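Local structure of protein similar to metal-dependent hydrolase (Staphylococcus aureus subsp. aureus Mu50, 3ESH) at residues A[73-76]-A[77-81]; A[134-137]-A[138-141]; A[151-154]-A[155-158]; A[207-210]-A[211-215]. The protein is probably a metal-dependent hydrolase of the metallo-beta-lactamase superfamily, whose natural substrate is not known. All blocks are in the same frame, centred on the assembly; numbering follows the deposited sequence.

Contact 1: A[73-76]-A[77-81]; sequences EKQL and RNFGV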
loop_
_atom_site.group_PDB
_atom_site.type_symbol
_atom_site.label_atom_id
_atom_site.label_comp_id
_atom_site.label_asym_id
_atom_site.label_seq_id
_atom_site.Cartn_x
_atom_site.Cartn_y
_atom_site.Cartn_z
ATOM N N GLU A 73 -34.920 0.391 24.384
ATOM C CA GLU A 73 -36.197 0.992 24.036
ATOM C C GLU A 73 -35.931 2.178 23.126
ATOM O O GLU A 73 -36.678 2.431 22.182
ATOM C CB GLU A 73 -36.906 1.456 25.307
ATOM C CG GLU A 73 -38.351 0.997 25.440
ATOM C CD GLU A 73 -38.536 -0.492 25.171
ATOM O OE1 GLU A 73 -37.647 -1.288 25.549
ATOM O OE2 GLU A 73 -39.582 -0.864 24.591
ATOM N N LYS A 74 -34.848 2.893 23.406
ATOM C CA LYS A 74 -34.478 4.049 22.618
ATOM C C LYS A 74 -34.017 3.625 21.230
ATOM O O LYS A 74 -34.274 4.314 20.240
ATOM C CB LYS A 74 -33.366 4.825 23.318
ATOM C CG LYS A 74 -33.060 6.161 22.681
ATOM C CD LYS A 74 -32.050 6.935 23.508
ATOM C CE LYS A 74 -31.769 8.304 22.910
ATOM N NZ LYS A 74 -30.835 9.074 23.775
ATOM N N GLN A 75 -33.329 2.493 21.153
ATOM C CA GLN A 75 -32.852 2.010 19.864
ATOM C C GLN A 75 -34.004 1.423 19.054
ATOM O O GLN A 75 -34.049 1.587 17.842
ATOM C CB GLN A 75 -31.737 0.980 20.056
ATOM C CG GLN A 75 -30.492 1.574 20.695
ATOM C CD GLN A 75 -29.357 0.586 20.804
ATOM O OE1 GLN A 75 -29.526 -0.524 21.300
ATOM N NE2 GLN A 75 -28.183 0.988 20.346
ATOM N N LEU A 76 -34.940 0.751 19.717
ATOM C CA LEU A 76 -36.066 0.188 18.994
ATOM C C LEU A 76 -36.808 1.324 18.287
ATOM O O LEU A 76 -37.169 1.207 17.118
ATOM C CB LEU A 76 -37.007 -0.560 19.936
ATOM C CG LEU A 76 -36.530 -1.902 20.495
ATOM C CD1 LEU A 76 -37.559 -2.449 21.465
ATOM C CD2 LEU A 76 -36.313 -2.885 19.375
ATOM N N ARG A 77 -37.023 2.428 18.988
ATOM C CA ARG A 77 -37.711 3.563 18.390
ATOM C C ARG A 77 -36.877 4.257 17.305
ATOM O O ARG A 77 -37.356 4.491 16.197
ATOM C CB ARG A 77 -38.098 4.591 19.464
ATOM C CG ARG A 77 -39.274 4.184 20.336
ATOM C CD ARG A 77 -39.939 5.413 20.952
ATOM N NE ARG A 77 -39.037 6.146 21.832
ATOM C CZ ARG A 77 -38.623 5.700 23.015
ATOM N NH1 ARG A 77 -39.037 4.520 23.460
ATOM N NH2 ARG A 77 -37.795 6.434 23.751
ATOM N N ASN A 78 -35.634 4.594 17.627
ATOM C CA ASN A 78 -34.763 5.259 16.675
ATOM C C ASN A 78 -34.532 4.438 15.407
ATOM O O ASN A 78 -34.268 5.003 14.342
ATOM C CB ASN A 78 -33.400 5.561 17.304
ATOM C CG ASN A 78 -33.500 6.440 18.537
ATOM O OD1 ASN A 78 -34.522 7.085 18.782
ATOM N ND2 ASN A 78 -32.424 6.480 19.319
ATOM N N PHE A 79 -34.619 3.112 15.515
ATOM C CA PHE A 79 -34.381 2.241 14.365
ATOM C C PHE A 79 -35.638 1.682 13.703
ATOM O O PHE A 79 -35.564 0.758 12.896
ATOM C CB PHE A 79 -33.459 1.094 14.762
ATOM C CG PHE A 79 -32.053 1.519 15.032
ATOM C CD1 PHE A 79 -31.317 2.179 14.058
ATOM C CD2 PHE A 79 -31.453 1.253 16.259
ATOM C CE1 PHE A 79 -30.002 2.569 14.301
ATOM C CE2 PHE A 79 -30.137 1.642 16.509
ATOM C CZ PHE A 79 -29.412 2.300 15.526
ATOM N N GLY A 80 -36.784 2.253 14.059
ATOM C CA GLY A 80 -38.049 1.851 13.483
ATOM C C GLY A 80 -38.382 0.377 13.498
ATOM O O GLY A 80 -38.904 -0.160 12.519
ATOM N N VAL A 81 -38.092 -0.288 14.603
ATOM C CA VAL A 81 -38.391 -1.701 14.718
ATOM C C VAL A 81 -39.890 -1.878 14.994
ATOM O O VAL A 81 -40.406 -1.366 15.985
ATOM C CB VAL A 81 -37.596 -2.322 15.877
ATOM C CG1 VAL A 81 -37.626 -3.827 15.784
ATOM C CG2 VAL A 81 -36.183 -1.801 15.857
#
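A Schellman motif ends the short helix 73-78, where Leu76 and Val81 close the last turn by backbone and side chain together. Val81 N donates to Leu76 O at 3.1 Å with an N-H...O angle of 168°, spanning five residues, and inside this loop Gly80 N reaches Arg77 O at 3.1 Å. Gly80 is the C-prime residue; its positive phi of 52° is a conformation that glycine adopts readily, which suits it to reversing the chain. Across the motif Leu76 CD2 meets Val81 CG2 at 3.7 Å, the apolar contact that commonly accompanies this kind of helix end, and Leu71 lies against both side chains. Within the same helix end, Phe79 N donates to Gln75 O at 2.8 Å. With CG anti to the carbonyl carbon (chi1 -70°), the Phe79 ring projects outward beside Gln75, and its CD2 lies 3.8 Å from Gln75 CB. The extended Gln75 chain carries its amide onward to Lys155, to which OE1 is hydrogen-bonded. On the outer surface Arg77 N bonds to Glu73 O at 3.2 Å, while the Arg77 guanidinium passes over that carbonyl and over Lys74 CA. The charged ends of Glu73 and Arg77 do not meet, so any attraction between them acts at longer range. The helix end is therefore closed mainly by main-chain bonds and a small apolar clasp.

Contact 2: A[134-137]-A[138-141]; sequences QQDE and WHEF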
loop_
_atom_site.group_PDB
_atom_site.type_symbol
_atom_site.label_atom_id
_atom_site.label_comp_id
_atom_site.label_asym_id
_atom_site.label_seq_id
_atom_site.Cartn_x
_atom_site.Cartn_y
_atom_site.Cartn_z
ATOM N N GLN A 134 -15.121 -12.781 8.474
ATOM C CA GLN A 134 -13.903 -12.393 7.788
ATOM C C GLN A 134 -13.037 -11.811 8.922
ATOM O O GLN A 134 -13.539 -11.116 9.818
ATOM C CB GLN A 134 -14.243 -11.390 6.670
ATOM C CG GLN A 134 -13.521 -10.052 6.688
ATOM C CD GLN A 134 -12.109 -10.134 6.198
ATOM O OE1 GLN A 134 -11.776 -10.951 5.353
ATOM N NE2 GLN A 134 -11.271 -9.263 6.708
ATOM N N GLN A 135 -11.745 -12.127 8.896
ATOM C CA GLN A 135 -10.828 -11.695 9.953
ATOM C C GLN A 135 -10.745 -10.194 10.228
ATOM O O GLN A 135 -10.704 -9.782 11.394
ATOM C CB GLN A 135 -9.433 -12.263 9.684
ATOM C CG GLN A 135 -8.376 -11.898 10.685
ATOM C CD GLN A 135 -7.195 -12.849 10.646
ATOM O OE1 GLN A 135 -6.819 -13.359 9.587
ATOM N NE2 GLN A 135 -6.598 -13.088 11.802
ATOM N N ASP A 136 -10.732 -9.368 9.183
ATOM C CA ASP A 136 -10.647 -7.913 9.394
ATOM C C ASP A 136 -11.979 -7.348 9.865
ATOM O O ASP A 136 -12.005 -6.381 10.633
ATOM C CB ASP A 136 -10.196 -7.214 8.114
ATOM C CG ASP A 136 -8.842 -7.689 7.651
ATOM O OD1 ASP A 136 -7.872 -7.519 8.409
ATOM O OD2 ASP A 136 -8.736 -8.237 6.549
ATOM N N GLU A 137 -13.074 -7.958 9.408
ATOM C CA GLU A 137 -14.414 -7.535 9.810
ATOM C C GLU A 137 -14.476 -7.699 11.321
ATOM O O GLU A 137 -14.871 -6.785 12.038
ATOM C CB GLU A 137 -15.479 -8.428 9.160
ATOM C CG GLU A 137 -16.920 -8.119 9.566
ATOM C CD GLU A 137 -17.384 -6.733 9.107
ATOM O OE1 GLU A 137 -17.049 -6.359 7.958
ATOM O OE2 GLU A 137 -18.091 -6.024 9.877
ATOM N N TRP A 138 -14.065 -8.876 11.788
ATOM C CA TRP A 138 -14.065 -9.200 13.211
ATOM C C TRP A 138 -13.192 -8.234 14.022
ATOM O O TRP A 138 -13.597 -7.760 15.096
ATOM C CB TRP A 138 -13.593 -10.639 13.397
ATOM C CG TRP A 138 -13.498 -11.038 14.803
ATOM C CD1 TRP A 138 -12.353 -11.192 15.536
ATOM C CD2 TRP A 138 -14.590 -11.228 15.721
ATOM N NE1 TRP A 138 -12.668 -11.449 16.853
ATOM C CE2 TRP A 138 -14.028 -11.475 16.992
ATOM C CE3 TRP A 138 -15.986 -11.206 15.588
ATOM C CZ2 TRP A 138 -14.816 -11.699 18.125
ATOM C CZ3 TRP A 138 -16.772 -11.427 16.716
ATOM C CH2 TRP A 138 -16.183 -11.667 17.970
ATOM N N HIS A 139 -12.000 -7.944 13.497
ATOM C CA HIS A 139 -11.053 -7.024 14.151
ATOM C C HIS A 139 -11.668 -5.646 14.367
ATOM O O HIS A 139 -11.490 -5.029 15.420
ATOM C CB HIS A 139 -9.779 -6.854 13.320
ATOM C CG HIS A 139 -8.864 -8.035 13.348
ATOM N ND1 HIS A 139 -7.722 -8.111 12.576
ATOM C CD2 HIS A 139 -8.908 -9.184 14.068
ATOM C CE1 HIS A 139 -7.102 -9.252 12.820
ATOM N NE2 HIS A 139 -7.801 -9.919 13.720
ATOM N N GLU A 140 -12.386 -5.151 13.365
ATOM C CA GLU A 140 -12.999 -3.846 13.517
ATOM C C GLU A 140 -14.227 -3.951 14.421
ATOM O O GLU A 140 -14.557 -3.025 15.161
ATOM C CB GLU A 140 -13.375 -3.246 12.153
ATOM C CG GLU A 140 -14.123 -1.924 12.306
ATOM C CD GLU A 140 -14.242 -1.127 11.015
ATOM O OE1 GLU A 140 -14.225 -1.736 9.928
ATOM O OE2 GLU A 140 -14.371 0.115 11.103
ATOM N N PHE A 141 -14.903 -5.088 14.359
ATOM C CA PHE A 141 -16.080 -5.290 15.184
ATOM C C PHE A 141 -15.748 -5.104 16.675
ATOM O O PHE A 141 -16.528 -4.508 17.418
ATOM C CB PHE A 141 -16.656 -6.687 14.958
ATOM C CG PHE A 141 -17.640 -7.095 16.002
ATOM C CD1 PHE A 141 -18.844 -6.412 16.136
ATOM C CD2 PHE A 141 -17.351 -8.139 16.877
ATOM C CE1 PHE A 141 -19.755 -6.759 17.131
ATOM C CE2 PHE A 141 -18.254 -8.497 17.881
ATOM C CZ PHE A 141 -19.458 -7.809 18.009
HETATM O O HOH W 1 -14.952 -4.383 8.530
#
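This is an i to i+4 contact within the first turns of helix 135-142, the helical element of a beta-alpha-beta unit between strands 130-134 and 164-167. Gln134 occupies the N-cap position, and its carbonyl O accepts Trp138 N at 3.0 Å. Three further main-chain bonds follow, ending with Phe141 N to Glu137 O at 2.9 Å. Gln135 and His139 run side by side on one face of the helix. Chi1 of 180° places Gln135 CG beside its own carbonyl carbon, and from there CG comes within 3.6 Å of His139 CE1; the amide and imidazole planes are turned 57° apart. The His139 ring also lies against the backbone, with Gln135 O 3.2 Å above its plane and displaced toward the rim. Both polar ends face another chain: His139 NE2 bonds to Glu234 of the second subunit, Gln135 NE2 to the backbone O of Arg231 and to Glu234 there, and Asp136 forms a salt bridge with the same Arg231. On a different side, a water donates to Glu140 OE1 at 3.1 Å and more weakly to Glu137 OE1, linking two acids whose carboxylates do not touch. Glu137 is buried, but its carboxylate is well supplied with partners, including Tyr152, Ser186 and the backbone N of Met109, while Glu140 turns to Ser148. Trp138 is directed instead at Leu164 and Leu166, where a large apolar ring suits packing on the strand. The chemistry thus divides the helix into a polar face for subunit contact, an acidic face held by hydrogen bonds, and an apolar face toward the sheet.

Contact 3: A[151-154]-A[155-158]; sequences TYWD and KNKG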
loop_
_atom_site.group_PDB
_atom_site.type_symbol
_atom_site.label_atom_id
_atom_site.label_comp_id
_atom_site.label_asym_id
_atom_site.label_seq_id
_atom_site.Cartn_x
_atom_site.Cartn_y
_atom_site.Cartn_z
ATOM N N THR A 151 -22.491 1.177 14.813
ATOM C CA THR A 151 -23.124 -0.110 14.478
ATOM C C THR A 151 -22.429 -1.344 15.061
ATOM O O THR A 151 -23.049 -2.392 15.205
ATOM C CB THR A 151 -23.320 -0.319 12.943
ATOM O OG1 THR A 151 -22.108 -0.022 12.240
ATOM C CG2 THR A 151 -24.434 0.571 12.435
ATOM N N TYR A 152 -21.149 -1.228 15.395
ATOM C CA TYR A 152 -20.429 -2.334 16.019
ATOM C C TYR A 152 -20.586 -2.119 17.516
ATOM O O TYR A 152 -19.987 -1.203 18.066
ATOM C CB TYR A 152 -18.954 -2.306 15.668
ATOM C CG TYR A 152 -18.659 -2.605 14.216
ATOM C CD1 TYR A 152 -19.232 -3.700 13.587
ATOM C CD2 TYR A 152 -17.751 -1.838 13.494
ATOM C CE1 TYR A 152 -18.908 -4.027 12.278
ATOM C CE2 TYR A 152 -17.411 -2.166 12.182
ATOM C CZ TYR A 152 -17.996 -3.256 11.581
ATOM O OH TYR A 152 -17.702 -3.571 10.272
ATOM N N TRP A 153 -21.395 -2.953 18.164
ATOM C CA TRP A 153 -21.658 -2.804 19.591
ATOM C C TRP A 153 -21.058 -3.889 20.454
ATOM O O TRP A 153 -21.157 -5.069 20.110
ATOM C CB TRP A 153 -23.165 -2.796 19.860
ATOM C CG TRP A 153 -23.990 -1.887 18.990
ATOM C CD1 TRP A 153 -23.581 -0.747 18.362
ATOM C CD2 TRP A 153 -25.397 -1.982 18.766
ATOM N NE1 TRP A 153 -24.645 -0.123 17.774
ATOM C CE2 TRP A 153 -25.777 -0.860 18.008
ATOM C CE3 TRP A 153 -26.381 -2.909 19.144
ATOM C CZ2 TRP A 153 -27.102 -0.633 17.613
ATOM C CZ3 TRP A 153 -27.693 -2.684 18.753
ATOM C CH2 TRP A 153 -28.039 -1.551 17.995
ATOM N N ASP A 154 -20.452 -3.482 21.575
ATOM C CA ASP A 154 -19.857 -4.415 22.539
ATOM C C ASP A 154 -20.994 -5.317 22.988
ATOM O O ASP A 154 -20.825 -6.520 23.198
ATOM C CB ASP A 154 -19.330 -3.664 23.771
ATOM C CG ASP A 154 -18.057 -2.894 23.492
ATOM O OD1 ASP A 154 -17.742 -1.959 24.255
ATOM O OD2 ASP A 154 -17.364 -3.237 22.516
ATOM N N LYS A 155 -22.161 -4.698 23.122
ATOM C CA LYS A 155 -23.367 -5.374 23.547
ATOM C C LYS A 155 -23.678 -6.626 22.721
ATOM O O LYS A 155 -24.480 -7.458 23.131
ATOM C CB LYS A 155 -24.524 -4.387 23.472
ATOM C CG LYS A 155 -25.840 -4.921 23.957
ATOM C CD LYS A 155 -26.829 -3.786 24.196
ATOM C CE LYS A 155 -27.207 -3.064 22.917
ATOM N NZ LYS A 155 -28.292 -2.090 23.193
ATOM N N ASN A 156 -23.031 -6.758 21.567
ATOM C CA ASN A 156 -23.237 -7.893 20.661
ATOM C C ASN A 156 -22.167 -8.979 20.741
ATOM O O ASN A 156 -22.141 -9.881 19.910
ATOM C CB ASN A 156 -23.334 -7.407 19.204
ATOM C CG ASN A 156 -24.643 -6.684 18.901
ATOM O OD1 ASN A 156 -24.771 -6.041 17.868
ATOM N ND2 ASN A 156 -25.619 -6.794 19.801
ATOM N N LYS A 157 -21.283 -8.878 21.730
ATOM C CA LYS A 157 -20.235 -9.876 21.929
ATOM C C LYS A 157 -20.853 -11.073 22.668
ATOM O O LYS A 157 -21.931 -10.940 23.258
ATOM C CB LYS A 157 -19.108 -9.293 22.776
ATOM C CG LYS A 157 -18.356 -8.132 22.150
ATOM C CD LYS A 157 -16.981 -8.017 22.776
ATOM C CE LYS A 157 -16.111 -6.966 22.101
ATOM N NZ LYS A 157 -16.551 -5.585 22.398
ATOM N N GLY A 158 -20.188 -12.232 22.635
ATOM C CA GLY A 158 -20.732 -13.379 23.340
ATOM C C GLY A 158 -20.193 -14.769 23.063
ATOM O O GLY A 158 -19.379 -14.971 22.164
#
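Chi1 of -74° in Asp154 and -64° in Lys157 sets the two side chains alongside each other, and a bend at the end of the lysine (chi4 72°) brings its ammonium onto the carboxylate. They straddle a short 3-10 turn in the loop between helix 135-142 and strand 164-167. Lys157 N donates to Asp154 O at 2.8 Å, spanning three residues as a 3-10 turn requires; the matching bond from Asn156 N to Trp153 O is less certain, because the position of that N is less sure. On the other side of the turn Trp153 shares its direction with Lys155 and Asn156: its CE3 lies 3.9 Å from Lys155 CE and 3.7 Å from Asn156 OD1. A broad ring suits this place because it can support the aliphatic part of a lysine while also stacking on Phe111. Its NE1 bonds to Ser150 O, and Lys155 NZ reaches Lys70 O as well as Gln75. Gly158 then continues the chain in an extended conformation that calls for glycine. At the surface the turn is flanked by the salt bridge, with Asp154 OD2 2.5 Å from Lys157 NZ.

Contact 4: A[207-210]-A[211-215]; sequences IFPT and TAHKN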
loop_
_atom_site.group_PDB
_atom_site.type_symbol
_atom_site.label_atom_id
_atom_site.label_comp_id
_atom_site.label_asym_id
_atom_site.label_seq_id
_atom_site.Cartn_x
_atom_site.Cartn_y
_atom_site.Cartn_z
ATOM N N ILE A 207 -23.875 -5.016 -0.190
ATOM C CA ILE A 207 -23.219 -4.478 -1.365
ATOM C C ILE A 207 -24.281 -4.523 -2.487
ATOM O O ILE A 207 -24.076 -4.016 -3.588
ATOM C CB ILE A 207 -21.922 -5.300 -1.700
ATOM C CG1 ILE A 207 -20.751 -4.346 -1.864
ATOM C CG2 ILE A 207 -22.081 -6.101 -2.972
ATOM C CD1 ILE A 207 -20.574 -3.406 -0.706
ATOM N N PHE A 208 -25.426 -5.122 -2.161
ATOM C CA PHE A 208 -26.586 -5.230 -3.044
ATOM C C PHE A 208 -27.748 -5.482 -2.077
ATOM O O PHE A 208 -28.371 -6.541 -2.097
ATOM C CB PHE A 208 -26.423 -6.408 -4.010
ATOM C CG PHE A 208 -27.423 -6.413 -5.153
ATOM C CD1 PHE A 208 -27.381 -7.415 -6.122
ATOM C CD2 PHE A 208 -28.397 -5.419 -5.266
ATOM C CE1 PHE A 208 -28.291 -7.429 -7.189
ATOM C CE2 PHE A 208 -29.305 -5.423 -6.325
ATOM C CZ PHE A 208 -29.252 -6.434 -7.288
ATOM N N PRO A 209 -28.048 -4.495 -1.213
ATOM C CA PRO A 209 -29.100 -4.525 -0.188
ATOM C C PRO A 209 -30.485 -4.940 -0.655
ATOM O O PRO A 209 -31.077 -5.875 -0.119
ATOM C CB PRO A 209 -29.097 -3.100 0.362
ATOM C CG PRO A 209 -27.742 -2.588 0.032
ATOM C CD PRO A 209 -27.512 -3.133 -1.341
ATOM N N THR A 210 -30.999 -4.218 -1.637
ATOM C CA THR A 210 -32.322 -4.479 -2.187
ATOM C C THR A 210 -32.267 -4.449 -3.703
ATOM O O THR A 210 -31.264 -4.041 -4.286
ATOM C CB THR A 210 -33.332 -3.404 -1.734
ATOM O OG1 THR A 210 -33.027 -2.155 -2.374
ATOM C CG2 THR A 210 -33.256 -3.215 -0.234
ATOM N N THR A 211 -33.355 -4.871 -4.334
ATOM C CA THR A 211 -33.433 -4.883 -5.785
ATOM C C THR A 211 -33.272 -3.491 -6.370
ATOM O O THR A 211 -32.932 -3.339 -7.538
ATOM C CB THR A 211 -34.764 -5.451 -6.253
ATOM O OG1 THR A 211 -35.826 -4.731 -5.628
ATOM C CG2 THR A 211 -34.869 -6.933 -5.901
ATOM N N ALA A 212 -33.500 -2.470 -5.559
ATOM C CA ALA A 212 -33.362 -1.098 -6.033
ATOM C C ALA A 212 -31.898 -0.646 -6.120
ATOM O O ALA A 212 -31.614 0.428 -6.645
ATOM C CB ALA A 212 -34.141 -0.152 -5.134
ATOM N N HIS A 213 -30.979 -1.466 -5.608
ATOM C CA HIS A 213 -29.564 -1.135 -5.647
ATOM C C HIS A 213 -28.797 -1.872 -6.750
ATOM O O HIS A 213 -27.573 -1.975 -6.701
ATOM C CB HIS A 213 -28.905 -1.427 -4.298
ATOM C CG HIS A 213 -29.395 -0.553 -3.185
ATOM N ND1 HIS A 213 -30.547 -0.820 -2.482
ATOM C CD2 HIS A 213 -28.900 0.602 -2.678
ATOM C CE1 HIS A 213 -30.743 0.132 -1.584
ATOM N NE2 HIS A 213 -29.758 1.002 -1.685
ATOM N N LYS A 214 -29.515 -2.370 -7.748
ATOM C CA LYS A 214 -28.870 -3.088 -8.830
ATOM C C LYS A 214 -27.853 -2.246 -9.599
ATOM O O LYS A 214 -26.814 -2.753 -10.013
ATOM C CB LYS A 214 -29.899 -3.639 -9.808
ATOM C CG LYS A 214 -29.286 -4.598 -10.775
ATOM C CD LYS A 214 -30.193 -4.884 -11.945
ATOM C CE LYS A 214 -29.425 -5.610 -13.025
ATOM N NZ LYS A 214 -30.188 -5.625 -14.306
ATOM N N ASN A 215 -28.147 -0.967 -9.811
ATOM C CA ASN A 215 -27.203 -0.103 -10.523
ATOM C C ASN A 215 -25.933 -0.029 -9.663
ATOM O O ASN A 215 -25.979 0.384 -8.509
ATOM C CB ASN A 215 -27.784 1.297 -10.703
ATOM C CG ASN A 215 -26.894 2.197 -11.546
ATOM O OD1 ASN A 215 -25.674 2.241 -11.356
ATOM N ND2 ASN A 215 -27.506 2.932 -12.480
#
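Pro209 and His213 cross at about a right angle, the proline ring lying over one face of the imidazole. Pro209 CD makes the CH-pi contact, 4.1 Å from the ring centroid and 29° off its normal. Thr210 comes to the same imidazole at its edge, near the ring plane, where OG1 and His213 ND1 share a hydrogen bond of 2.8 Å; either may be the donor. Chi1 of 70° tucks the hydroxyl between its backbone N and carbonyl carbon, from where OG1 also accepts Ala212 N at 3.2 Å, forming an ST turn. A threonine fits here because one short hydroxyl can serve ring and turn. The backbone repeats the link, His213 N donating to Thr210 O at 2.9 Å across 3-10 segment 211-212. Phe208 and Lys214 lie side by side and point the same way, with Phe208 CZ 3.8 Å from Lys214 CB. Beyond the turn, His213 NE2 bonds to Met23 O and its ring stacks on Phe24, in helix 20-24. Phe208 packs on Ile237 and Lys214 on Ile241, of helix 226-242, while Phe247 of strand 246-248 meets the Phe208 ring, so this loop after strand 199-203 is wedged between two helices and the sheet.

Contacts 1, 2 and 3 form a connected series, with contact 3 in the middle. Its centre lies 16 Å from that of contact 1, and Gln75 OE1 meets Lys155 NZ at 2.7 Å in a probable hydrogen bond. Toward contact 2, 12 Å away between centres, Tyr152 OH approaches Glu137 OE2 at 2.5 Å, probably also hydrogen-bonded. Contact 4 stands apart, on the opposite side of the chain's centre from contact 3, with nearest atoms about 11 Å away. His110, His185 and Asp206 may form an empty metal site, as expected in this superfamily; Glu137, Asn156 and Pro209 approach it from contacts 2, 3 and 4 without touching its residues.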